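Local coordinates for DUF3216 domain-containing protein (Pyrococcus furiosus, PDB 2HJM) that is of unknown function but folds as a compact all-helical protein that packs with further copies of itself in an assembly of four chains, at residues L20-L25 with L63-Y67. Numbering follows the deposited sequence.
Sequences LEEENL and LKMKY
Build this as a turn leading into helix 23-34 that faces the loop following helix 45-63, joined by side chains alone; the closest CA pair, Leu-20 and Tyr-67, is 8.6 Å apart. Just after helix 6-18, Glu-21 takes positive phi (85°), Glu-22 is extended (-60/97), and the chain then winds into helix 23-34. Leu-63 ends helix 45-63, and its carbonyl O accepts both Lys-66 N (2.6 Å) and Tyr-67 N (2.8 Å), curling the loop so that Tyr-67, chi1 m, reaches back across the gap. Leu-20 (m, t) is the bump that fills the hollow between Tyr-67 and Leu-63: its CD2 sits over one ring face as a CH-pi contact, 3.9 Å from the Tyr-67 ring centroid, while its CD1 lies 4.2 Å from Leu-63 CD1. Leu-63 CD1 (m, t) also lies 3.8 Å from Leu-25 CD2 (t, p). Tyr-67 OH donates a short but weak hydrogen bond to Glu-22 OE1 (2.5 Å), a polar pair beside the leucines. The contact thus ties the 6-18/23-34 turn to the 45-63/70-87 loop. Tyr-67 also touches Ile-72 of helix 70-87, and Thr-62 of the second subunit packs on Leu-25 and Leu-63, so these buried leucines also face the subunit interface.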
ATOM      1  N   LEU A  20      23.404   4.061 -12.042  1.00 71.07           N
ATOM      2  CA  LEU A  20      24.554   3.759 -11.195  1.00 70.61           C
ATOM      3  C   LEU A  20      25.537   2.799 -11.854  1.00 70.89           C
ATOM      4  O   LEU A  20      26.530   2.404 -11.237  1.00 71.29           O
ATOM      5  CB  LEU A  20      24.096   3.150  -9.872  1.00 70.58           C
ATOM      6  CG  LEU A  20      23.797   4.094  -8.720  1.00 69.69           C
ATOM      7  CD1 LEU A  20      23.485   3.289  -7.470  1.00 69.80           C
ATOM      8  CD2 LEU A  20      25.003   4.962  -8.480  1.00 71.48           C
ATOM      9  N   GLU A  21      25.255   2.426 -13.099  1.00 70.60           N
ATOM     10  CA  GLU A  21      26.095   1.502 -13.858  1.00 70.35           C
ATOM     11  C   GLU A  21      25.707   0.071 -13.539  1.00 70.19           C
ATOM     12  O   GLU A  21      25.873  -0.815 -14.367  1.00 71.60           O
ATOM     13  CB  GLU A  21      27.576   1.724 -13.544  1.00 70.03           C
ATOM     14  N   GLU A  22      25.185  -0.146 -12.337  1.00 70.28           N
ATOM     15  CA  GLU A  22      24.762  -1.476 -11.907  1.00 69.78           C
ATOM     16  C   GLU A  22      23.690  -1.983 -12.845  1.00 69.23           C
ATOM     17  O   GLU A  22      22.512  -1.660 -12.687  1.00 68.73           O
ATOM     18  CB  GLU A  22      24.210  -1.433 -10.488  1.00 70.32           C
ATOM     19  CG  GLU A  22      24.936  -2.359  -9.537  1.00 71.59           C
ATOM     20  CD  GLU A  22      26.304  -1.839  -9.144  1.00 72.64           C
ATOM     21  OE1 GLU A  22      26.379  -0.698  -8.634  1.00 73.15           O
ATOM     22  OE2 GLU A  22      27.302  -2.567  -9.337  1.00 72.94           O
ATOM     23  N   GLU A  23      24.122  -2.785 -13.817  1.00 69.53           N
ATOM     24  CA  GLU A  23      23.249  -3.354 -14.835  1.00 68.88           C
ATOM     25  C   GLU A  23      22.791  -4.771 -14.505  1.00 68.50           C
ATOM     26  O   GLU A  23      21.588  -5.068 -14.515  1.00 68.35           O
ATOM     27  CB  GLU A  23      23.965  -3.348 -16.172  1.00 69.43           C
ATOM     28  N   ASN A  24      23.751  -5.648 -14.226  1.00 67.80           N
ATOM     29  CA  ASN A  24      23.423  -7.027 -13.902  1.00 67.22           C
ATOM     30  C   ASN A  24      22.414  -7.042 -12.747  1.00 66.58           C
ATOM     31  O   ASN A  24      21.628  -7.983 -12.593  1.00 66.54           O
ATOM     32  CB  ASN A  24      24.692  -7.791 -13.533  1.00 66.33           C
ATOM     33  N   LEU A  25      22.439  -5.977 -11.952  1.00 65.33           N
ATOM     34  CA  LEU A  25      21.544  -5.834 -10.815  1.00 64.02           C
ATOM     35  C   LEU A  25      20.146  -5.533 -11.321  1.00 63.99           C
ATOM     36  O   LEU A  25      19.173  -6.162 -10.901  1.00 63.87           O
ATOM     37  CB  LEU A  25      22.020  -4.697  -9.920  1.00 63.34           C
ATOM     38  CG  LEU A  25      21.448  -4.670  -8.509  1.00 62.26           C
ATOM     39  CD1 LEU A  25      21.738  -6.008  -7.835  1.00 62.00           C
ATOM     40  CD2 LEU A  25      22.062  -3.515  -7.731  1.00 60.62           C
ATOM     41  N   LEU A  63      23.096  -1.127  -1.451  1.00 65.92           N
ATOM     42  CA  LEU A  63      23.672  -0.114  -2.339  1.00 67.34           C
ATOM     43  C   LEU A  63      23.907   1.156  -1.546  1.00 68.79           C
ATOM     44  O   LEU A  63      24.895   1.847  -1.767  1.00 68.79           O
ATOM     45  CB  LEU A  63      22.748   0.210  -3.523  1.00 66.99           C
ATOM     46  CG  LEU A  63      22.707  -0.780  -4.685  1.00 66.61           C
ATOM     47  CD1 LEU A  63      21.850  -0.230  -5.791  1.00 66.26           C
ATOM     48  CD2 LEU A  63      24.094  -1.016  -5.202  1.00 66.84           C
ATOM     49  N   LYS A  64      22.994   1.459  -0.623  1.00 70.49           N
ATOM     50  CA  LYS A  64      23.122   2.651   0.204  1.00 72.94           C
ATOM     51  C   LYS A  64      24.374   2.540   1.065  1.00 75.65           C
ATOM     52  O   LYS A  64      24.700   3.454   1.814  1.00 77.19           O
ATOM     53  CB  LYS A  64      21.902   2.814   1.077  1.00 71.92           C
HETATM   54  N   MSE A  65      25.066   1.409   0.944  1.00 78.56           N
HETATM   55  CA  MSE A  65      26.297   1.135   1.682  1.00 80.49           C
HETATM   56  C   MSE A  65      27.486   1.212   0.724  1.00 80.17           C
HETATM   57  O   MSE A  65      28.640   1.047   1.134  1.00 80.40           O
HETATM   58  CB  MSE A  65      26.254  -0.267   2.283  1.00 85.34           C
HETATM   59  CG  MSE A  65      25.045  -0.541   3.139  1.00 91.74           C
HETATM   60 SE   MSE A  65      25.012   0.545   4.728  1.00101.72          SE
HETATM   61  CE  MSE A  65      23.742   1.891   4.177  1.00 99.31           C
ATOM     62  N   LYS A  66      27.190   1.433  -0.556  1.00 78.68           N
ATOM     63  CA  LYS A  66      28.221   1.541  -1.585  1.00 77.21           C
ATOM     64  C   LYS A  66      28.259   2.954  -2.183  1.00 76.69           C
ATOM     65  O   LYS A  66      29.329   3.523  -2.375  1.00 76.70           O
ATOM     66  CB  LYS A  66      27.975   0.507  -2.683  1.00 75.48           C
ATOM     67  N   TYR A  67      27.090   3.521  -2.461  1.00 75.85           N
ATOM     68  CA  TYR A  67      27.011   4.848  -3.046  1.00 74.95           C
ATOM     69  C   TYR A  67      26.403   5.847  -2.068  1.00 75.48           C
ATOM     70  O   TYR A  67      26.052   5.482  -0.949  1.00 75.70           O
ATOM     71  CB  TYR A  67      26.197   4.792  -4.334  1.00 73.84           C
ATOM     72  CG  TYR A  67      26.702   3.756  -5.311  1.00 73.38           C
ATOM     73  CD1 TYR A  67      26.360   2.413  -5.178  1.00 73.87           C
ATOM     74  CD2 TYR A  67      27.557   4.113  -6.346  1.00 74.19           C
ATOM     75  CE1 TYR A  67      26.866   1.442  -6.055  1.00 74.42           C
ATOM     76  CE2 TYR A  67      28.070   3.153  -7.230  1.00 74.80           C
ATOM     77  CZ  TYR A  67      27.724   1.820  -7.078  1.00 75.02           C
ATOM     78  OH  TYR A  67      28.256   0.878  -7.935  1.00 74.09           O
TER